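PDB 4ZXH: Abbfa_003403, which is a four-domain nonribosomal peptide synthetase whose condensation, adenylation, peptidyl-carrier and thioesterase domains probably select, couple and release a building block carried on phosphopantetheine. Local coordinates for residues A[1053-1058]-A[1123-1128]; A[1117-1122]-A[1147-1152]; A[653-658]-A[736-741]. All blocks are in the same frame, centred on the assembly; numbering follows the deposited sequence.

Contact 1 (A[1053-1058]-A[1123-1128]); sequences SIVIEL and QKMQPQ
Met1125, at the C-terminal end of helix 1111-1125, reaches the side chains of Val1055 and Glu1057 on strand 1055-1057. The apolar part is one meeting: SD of Met1125 lies 4.1 Å from CG1 of Val1055, the two side chains running past each other in opposite senses. That valine branch stands anti to the backbone N (chi1 -180°), which puts it, rather than CG2, nearest the sulfur. Beyond the sulfur the methionine bends (chi3 92°), and its terminal methyl turns to the glutamate: CE is 3.6 Å from OE1 of Glu1057. This is packing of a methyl on a carboxylate oxygen, since no hydrogen bond joins the two segments. The nearest CA atoms, those of Val1055 and Met1125, are still 10.0 Å apart, and the buried surface is only 104 Å², so the link is made by side chains at the protein surface.

The polar bonds run within one segment or to residues outside both. OE1 of Glu1057 is in a salt bridge with Arg1094, which Met1125 also touches, and OE2 in another with Arg1060, a pairing that would hold the carboxylate beside the methyl. Ser1053 OG accepts from Val1055 N at 3.2 Å, an ST turn leading into the strand.

Strand 1055-1057 is an edge strand of the thioesterase sheet, antiparallel to strand 1093-1096, with backbone bonds from Ile1054 to Gln1097 and from Ile1056 to Ala1095. Ile1056 and Leu1058 instead meet helix 977-990 of the carrier domain.

Contact 2 (A[1117-1122]-A[1147-1152]); sequences LYIAEM and SRQLRQ
The delta methyl of Ile1119 points from helix 1111-1125 into the side of helix 1138-1152, meeting two consecutive residues there. The apolar contact is with Leu1150: CD1 of Ile1119 lies 3.7 Å from CD2 of Leu1150, and CG1 of Ile1119 is 3.9 Å from the same methyl. Leu1150 gets there by its end, because its CB does not aim at the other helix. With its CG1 beside the backbone N (chi1 -82°) and chi2 extended, Ile1119 stretches across the gap, whose nearest CA atoms, those of Ile1119 and Leu1150, are 8.1 Å apart.

Gln1149 adds its aliphatic base, CB standing 3.8 Å from CD1 of Ile1119. The amide is occupied beyond the two segments: OE1 accepts from Thr1116 OG1, while NE2 donates to Glu1112 O and to Glu1145. The first two bonds run to helix 1111-1125 itself, so polar ties accompany the methyl packing.

In this alpha/beta-hydrolase-like thioesterase, helix 1138-1152 follows a probable nucleophile elbow at Cys1137. Both helices rest on the central sheet: Met1122 reaches Tyr1131 and Leu1133 of strand 1131-1136, Leu1150 also meets Tyr1131, and Tyr1118 packs on Phe1070 of strand 1067-1070.

Contact 3 (A[653-658]-A[736-741]); sequences DRLQVT and TALCGG
Leu655, the last helical residue of helix 641-655, packs on Thr736 and Leu738, which project from strand 735-740. This is helix-on-sheet packing in the adenylation domain, an ANL-family fold with a large mixed sheet, in which strand 735-740 lies between strands 713-716 and 756-763. Thr736 and Leu738 are two residues apart and both aim their CB atoms at the helix end, whereas Ala737 and Cys739 between and beyond them face Trp721 of helix 718-725, so the strand is packed by a helix on each face.

The leucine torsions bring one methyl to the strand. The CB of Leu655 does not aim at the strand, but CG lies beside the backbone N (chi1 -66°) and the chain is extended from there (chi2 -179°), which carries the CD2 methyl over to the strand. OG1 of Thr736 stands beside the backbone N (chi1 -72°), which puts the CG2 methyl anti to that N and in front of the leucine: CG2 of Thr736 is 3.8 Å from CD2 of Leu655, while OG1 of Thr736 stays 5.3 Å from that same carbon. The two side chains meet at a slant rather than end on. No hydrogen bond crosses, and the buried surface is 96 Å², consistent with contact through a single leucine methyl.

Just past the helix, Gln656 leaves helical geometry with positive phi. Val657 N donates to Asn652 OD1. Thr736 also touches Cys758 and Trp760 of neighbouring strand 756-763. The same leucine methyl also meets Leu738, whose CD1 is 4.3 Å from CD2 of Leu655.

Contact 3 comes first along the chain, in the adenylation domain, and closes before the other two begin. Contacts 1 and 2 have alternating segments and share helix 1111-1125 of the thioesterase region, their centres about 12 Å apart. They touch where Ile1054 and Val1055 pack on Tyr1118 and Glu1121 (Val1055 CG2 to Glu1121 OE1, 3.8 Å); the shared helix thus faces the edge strand in one contact and helix 1138-1152 in the other. Contact 3 lies on the opposite side of the chain's centre, its centre about 77 Å from that of contact 1 and about 86 Å from that of contact 2. The contacts thus belong to the packing of two separate domains, adenylation and thioesterase, of one synthetase.

Contact 1 (A[1053-1058]-A[1123-1128])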
# COMPACT_ATOMS: atom_id res chain seq x y z
N SER A 1053 29.20 20.36 4.04
CA SER A 1053 30.41 20.85 4.69
C SER A 1053 31.53 19.79 4.55
O SER A 1053 31.26 18.59 4.43
CB SER A 1053 30.12 21.19 6.15
OG SER A 1053 31.30 21.54 6.86
N ILE A 1054 32.78 20.22 4.58
CA ILE A 1054 33.89 19.27 4.55
C ILE A 1054 34.20 18.73 5.94
O ILE A 1054 35.06 17.87 6.11
CB ILE A 1054 35.16 19.88 3.94
CG1 ILE A 1054 35.78 20.93 4.86
CG2 ILE A 1054 34.88 20.46 2.55
CD1 ILE A 1054 37.02 21.57 4.26
N VAL A 1055 33.48 19.23 6.94
CA VAL A 1055 33.56 18.69 8.30
C VAL A 1055 32.34 17.82 8.62
O VAL A 1055 31.19 18.25 8.47
CB VAL A 1055 33.64 19.80 9.37
CG1 VAL A 1055 33.72 19.17 10.75
CG2 VAL A 1055 34.82 20.72 9.13
N ILE A 1056 32.62 16.60 9.05
CA ILE A 1056 31.59 15.66 9.49
C ILE A 1056 31.81 15.41 10.98
O ILE A 1056 32.93 15.08 11.39
CB ILE A 1056 31.63 14.33 8.66
CG1 ILE A 1056 30.63 13.30 9.18
CG2 ILE A 1056 32.98 13.73 8.67
CD1 ILE A 1056 29.25 13.85 9.37
N GLU A 1057 30.79 15.62 11.80
CA GLU A 1057 30.97 15.36 13.22
C GLU A 1057 30.54 13.92 13.54
O GLU A 1057 29.36 13.62 13.55
CB GLU A 1057 30.19 16.37 14.08
CG GLU A 1057 30.44 16.23 15.59
CD GLU A 1057 30.09 17.50 16.39
OE1 GLU A 1057 30.54 18.61 16.02
OE2 GLU A 1057 29.33 17.38 17.37
N LEU A 1058 31.52 13.05 13.78
CA LEU A 1058 31.27 11.63 14.05
C LEU A 1058 30.75 11.40 15.48
O LEU A 1058 30.08 10.42 15.74
CB LEU A 1058 32.55 10.82 13.83
CG LEU A 1058 33.01 10.81 12.38
CD1 LEU A 1058 34.34 10.11 12.19
CD2 LEU A 1058 31.96 10.16 11.54
N GLN A 1123 39.06 26.48 13.04
CA GLN A 1123 38.95 27.61 13.95
C GLN A 1123 37.55 28.25 13.98
O GLN A 1123 37.27 29.06 14.86
CB GLN A 1123 40.03 28.63 13.61
CG GLN A 1123 41.36 28.23 14.25
CD GLN A 1123 42.50 29.23 14.03
OE1 GLN A 1123 42.62 29.86 12.97
NE2 GLN A 1123 43.34 29.37 15.05
N LYS A 1124 36.66 27.87 13.06
CA LYS A 1124 35.24 28.24 13.14
C LYS A 1124 34.51 27.50 14.26
O LYS A 1124 33.58 28.03 14.86
CB LYS A 1124 34.52 27.94 11.81
CG LYS A 1124 34.88 28.88 10.68
CD LYS A 1124 34.25 28.44 9.38
CE LYS A 1124 32.73 28.59 9.39
NZ LYS A 1124 32.17 28.33 8.03
N MET A 1125 34.93 26.26 14.54
CA MET A 1125 34.30 25.46 15.59
C MET A 1125 35.15 25.46 16.86
O MET A 1125 34.60 25.36 17.95
CB MET A 1125 34.08 24.01 15.10
CG MET A 1125 33.07 23.90 13.97
SD MET A 1125 32.85 22.24 13.30
CE MET A 1125 31.51 21.59 14.29
N GLN A 1126 36.47 25.58 16.71
CA GLN A 1126 37.39 25.65 17.85
C GLN A 1126 38.45 26.75 17.64
O GLN A 1126 39.54 26.50 17.12
CB GLN A 1126 38.08 24.30 18.08
CG GLN A 1126 38.83 24.19 19.39
CD GLN A 1126 39.69 22.92 19.50
OE1 GLN A 1126 39.62 22.02 18.66
NE2 GLN A 1126 40.52 22.87 20.54
N PRO A 1127 38.12 27.98 18.05
CA PRO A 1127 38.93 29.19 17.86
C PRO A 1127 40.29 29.15 18.54
O PRO A 1127 41.26 29.71 18.02
CB PRO A 1127 38.06 30.29 18.47
CG PRO A 1127 36.67 29.75 18.45
CD PRO A 1127 36.83 28.28 18.71
N GLN A 1128 40.37 28.51 19.71
CA GLN A 1128 41.60 28.50 20.49
C GLN A 1128 41.99 27.08 20.85
O GLN A 1128 41.13 26.18 20.95
CB GLN A 1128 41.46 29.35 21.77
CG GLN A 1128 41.14 30.84 21.53
CD GLN A 1128 42.29 31.61 20.86
OE1 GLN A 1128 43.47 31.30 21.06
NE2 GLN A 1128 41.94 32.61 20.05

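Contact 2 (A[1117-1122]-A[1147-1152])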
# COMPACT_ATOMS: atom_id res chain seq x y z
N LEU A 1117 43.80 25.93 4.70
CA LEU A 1117 42.37 25.86 4.44
C LEU A 1117 41.62 25.14 5.55
O LEU A 1117 40.58 25.62 6.02
CB LEU A 1117 42.11 25.16 3.11
CG LEU A 1117 40.62 25.07 2.79
CD1 LEU A 1117 40.10 26.47 2.56
CD2 LEU A 1117 40.33 24.16 1.59
N TYR A 1118 42.15 23.98 5.96
CA TYR A 1118 41.51 23.16 6.99
C TYR A 1118 41.56 23.86 8.35
O TYR A 1118 40.57 23.86 9.08
CB TYR A 1118 42.14 21.77 7.09
CG TYR A 1118 41.96 20.92 5.85
CD1 TYR A 1118 41.08 21.30 4.83
CD2 TYR A 1118 42.67 19.74 5.68
CE1 TYR A 1118 40.91 20.55 3.71
CE2 TYR A 1118 42.50 18.96 4.54
CZ TYR A 1118 41.63 19.38 3.56
OH TYR A 1118 41.48 18.61 2.43
N ILE A 1119 42.72 24.45 8.67
CA ILE A 1119 42.87 25.20 9.92
C ILE A 1119 41.80 26.28 10.07
O ILE A 1119 41.21 26.42 11.14
CB ILE A 1119 44.25 25.84 10.04
CG1 ILE A 1119 45.26 24.81 10.54
CG2 ILE A 1119 44.22 26.99 11.01
CD1 ILE A 1119 46.68 25.31 10.55
N ALA A 1120 41.53 27.02 9.00
CA ALA A 1120 40.45 28.01 9.04
C ALA A 1120 39.10 27.33 9.31
O ALA A 1120 38.32 27.84 10.10
CB ALA A 1120 40.40 28.80 7.75
N GLU A 1121 38.84 26.19 8.67
CA GLU A 1121 37.60 25.44 8.96
C GLU A 1121 37.54 25.00 10.43
O GLU A 1121 36.47 25.05 11.05
CB GLU A 1121 37.46 24.22 8.05
CG GLU A 1121 36.76 24.51 6.71
CD GLU A 1121 35.28 24.90 6.86
OE1 GLU A 1121 34.54 24.18 7.57
OE2 GLU A 1121 34.86 25.92 6.27
N MET A 1122 38.68 24.59 10.99
CA MET A 1122 38.75 24.16 12.38
C MET A 1122 38.48 25.32 13.33
O MET A 1122 37.74 25.19 14.31
CB MET A 1122 40.12 23.55 12.68
CG MET A 1122 40.45 22.26 11.93
SD MET A 1122 42.23 21.89 12.09
CE MET A 1122 42.40 21.73 13.87
N SER A 1147 49.90 20.88 12.41
CA SER A 1147 50.61 21.18 13.65
C SER A 1147 51.70 22.21 13.44
O SER A 1147 51.82 23.15 14.21
CB SER A 1147 51.24 19.93 14.25
OG SER A 1147 50.28 18.91 14.40
N ARG A 1148 52.48 22.03 12.37
CA ARG A 1148 53.60 22.90 12.06
C ARG A 1148 53.13 24.34 11.91
O ARG A 1148 53.84 25.27 12.31
CB ARG A 1148 54.32 22.45 10.77
CG ARG A 1148 55.73 23.04 10.61
CD ARG A 1148 56.35 22.80 9.22
NE ARG A 1148 55.62 23.52 8.17
CZ ARG A 1148 55.72 24.84 7.95
NH1 ARG A 1148 56.51 25.59 8.71
NH2 ARG A 1148 55.01 25.40 6.97
N GLN A 1149 51.94 24.53 11.36
CA GLN A 1149 51.39 25.87 11.15
C GLN A 1149 50.77 26.46 12.42
O GLN A 1149 50.91 27.66 12.67
CB GLN A 1149 50.36 25.86 10.03
CG GLN A 1149 50.91 25.51 8.66
CD GLN A 1149 49.97 25.90 7.52
OE1 GLN A 1149 49.03 26.67 7.72
NE2 GLN A 1149 50.22 25.36 6.33
N LEU A 1150 50.09 25.63 13.21
CA LEU A 1150 49.46 26.09 14.46
C LEU A 1150 50.52 26.65 15.43
O LEU A 1150 50.26 27.64 16.11
CB LEU A 1150 48.66 24.97 15.12
CG LEU A 1150 47.39 24.47 14.40
CD1 LEU A 1150 46.78 23.25 15.10
CD2 LEU A 1150 46.34 25.56 14.23
N ARG A 1151 51.69 26.02 15.48
CA ARG A 1151 52.85 26.59 16.17
C ARG A 1151 53.17 28.01 15.69
O ARG A 1151 53.32 28.94 16.49
CB ARG A 1151 54.09 25.71 15.97
CG ARG A 1151 54.12 24.47 16.82
CD ARG A 1151 54.66 24.74 18.22
NE ARG A 1151 54.74 23.50 19.00
CZ ARG A 1151 55.69 22.58 18.86
NH1 ARG A 1151 56.67 22.74 17.97
NH2 ARG A 1151 55.67 21.49 19.63
N GLN A 1152 53.27 28.15 14.37
CA GLN A 1152 53.59 29.43 13.76
C GLN A 1152 52.64 30.55 14.18
O GLN A 1152 53.02 31.71 14.18
CB GLN A 1152 53.62 29.31 12.24
CG GLN A 1152 54.81 28.54 11.72
CD GLN A 1152 56.12 29.05 12.30
OE1 GLN A 1152 56.68 28.45 13.22
NE2 GLN A 1152 56.59 30.19 11.79

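Contact 3 (A[653-658]-A[736-741])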
# COMPACT_ATOMS: atom_id res chain seq x y z
N ASP A 653 -29.48 -13.63 -26.71
CA ASP A 653 -30.11 -12.34 -26.38
C ASP A 653 -29.06 -11.23 -26.37
O ASP A 653 -29.32 -10.10 -26.79
CB ASP A 653 -30.80 -12.39 -25.00
CG ASP A 653 -32.09 -13.19 -25.01
OD1 ASP A 653 -32.71 -13.34 -26.08
OD2 ASP A 653 -32.48 -13.67 -23.92
N ARG A 654 -27.88 -11.59 -25.88
CA ARG A 654 -26.74 -10.69 -25.77
C ARG A 654 -25.92 -10.57 -27.06
O ARG A 654 -25.35 -9.51 -27.34
CB ARG A 654 -25.83 -11.18 -24.63
CG ARG A 654 -26.54 -11.17 -23.29
CD ARG A 654 -25.89 -12.09 -22.28
NE ARG A 654 -26.41 -11.81 -20.94
CZ ARG A 654 -27.64 -12.09 -20.52
NH1 ARG A 654 -28.52 -12.67 -21.33
NH2 ARG A 654 -27.99 -11.79 -19.28
N LEU A 655 -25.86 -11.64 -27.85
CA LEU A 655 -24.99 -11.67 -29.02
C LEU A 655 -25.72 -11.43 -30.32
O LEU A 655 -25.11 -10.99 -31.29
CB LEU A 655 -24.27 -13.02 -29.10
CG LEU A 655 -23.28 -13.29 -27.98
CD1 LEU A 655 -22.65 -14.63 -28.21
CD2 LEU A 655 -22.23 -12.19 -27.95
N GLN A 656 -27.02 -11.74 -30.33
CA GLN A 656 -27.86 -11.55 -31.51
C GLN A 656 -27.22 -12.15 -32.75
O GLN A 656 -26.94 -11.45 -33.72
CB GLN A 656 -28.15 -10.06 -31.74
CG GLN A 656 -29.03 -9.41 -30.67
CD GLN A 656 -30.47 -9.92 -30.70
OE1 GLN A 656 -30.80 -10.93 -30.08
NE2 GLN A 656 -31.33 -9.22 -31.43
N VAL A 657 -26.97 -13.46 -32.70
CA VAL A 657 -26.28 -14.17 -33.78
C VAL A 657 -27.18 -14.26 -35.02
O VAL A 657 -28.39 -14.47 -34.91
CB VAL A 657 -25.85 -15.59 -33.31
CG1 VAL A 657 -25.29 -16.40 -34.47
CG2 VAL A 657 -24.82 -15.49 -32.22
N THR A 658 -26.58 -14.05 -36.18
CA THR A 658 -27.31 -14.00 -37.44
C THR A 658 -26.60 -14.78 -38.52
O THR A 658 -25.64 -15.49 -38.25
CB THR A 658 -27.45 -12.57 -37.95
OG1 THR A 658 -26.18 -12.14 -38.44
CG2 THR A 658 -27.92 -11.64 -36.85
N THR A 736 -17.10 -8.77 -31.67
CA THR A 736 -17.63 -8.92 -30.32
C THR A 736 -16.77 -9.92 -29.55
O THR A 736 -16.66 -11.08 -29.94
CB THR A 736 -19.09 -9.38 -30.33
OG1 THR A 736 -19.93 -8.31 -30.76
CG2 THR A 736 -19.50 -9.81 -28.93
N ALA A 737 -16.16 -9.47 -28.46
CA ALA A 737 -15.26 -10.30 -27.68
C ALA A 737 -15.89 -10.82 -26.39
O ALA A 737 -16.70 -10.16 -25.75
CB ALA A 737 -13.99 -9.52 -27.36
N LEU A 738 -15.51 -12.03 -26.02
CA LEU A 738 -15.92 -12.58 -24.75
C LEU A 738 -14.67 -12.99 -24.01
O LEU A 738 -13.77 -13.61 -24.58
CB LEU A 738 -16.86 -13.77 -24.92
CG LEU A 738 -18.26 -13.44 -25.44
CD1 LEU A 738 -18.26 -13.38 -26.96
CD2 LEU A 738 -19.27 -14.45 -24.95
N CYS A 739 -14.61 -12.62 -22.74
CA CYS A 739 -13.48 -12.95 -21.89
C CYS A 739 -14.00 -13.67 -20.66
O CYS A 739 -14.82 -13.11 -19.93
CB CYS A 739 -12.72 -11.69 -21.51
SG CYS A 739 -11.13 -11.95 -20.71
N GLY A 740 -13.54 -14.90 -20.43
CA GLY A 740 -14.01 -15.67 -19.29
C GLY A 740 -13.00 -16.68 -18.77
O GLY A 740 -11.94 -16.86 -19.37
N GLY A 741 -13.32 -17.33 -17.65
CA GLY A 741 -12.49 -18.39 -17.09
C GLY A 741 -11.61 -17.93 -15.95
O GLY A 741 -11.32 -18.69 -15.02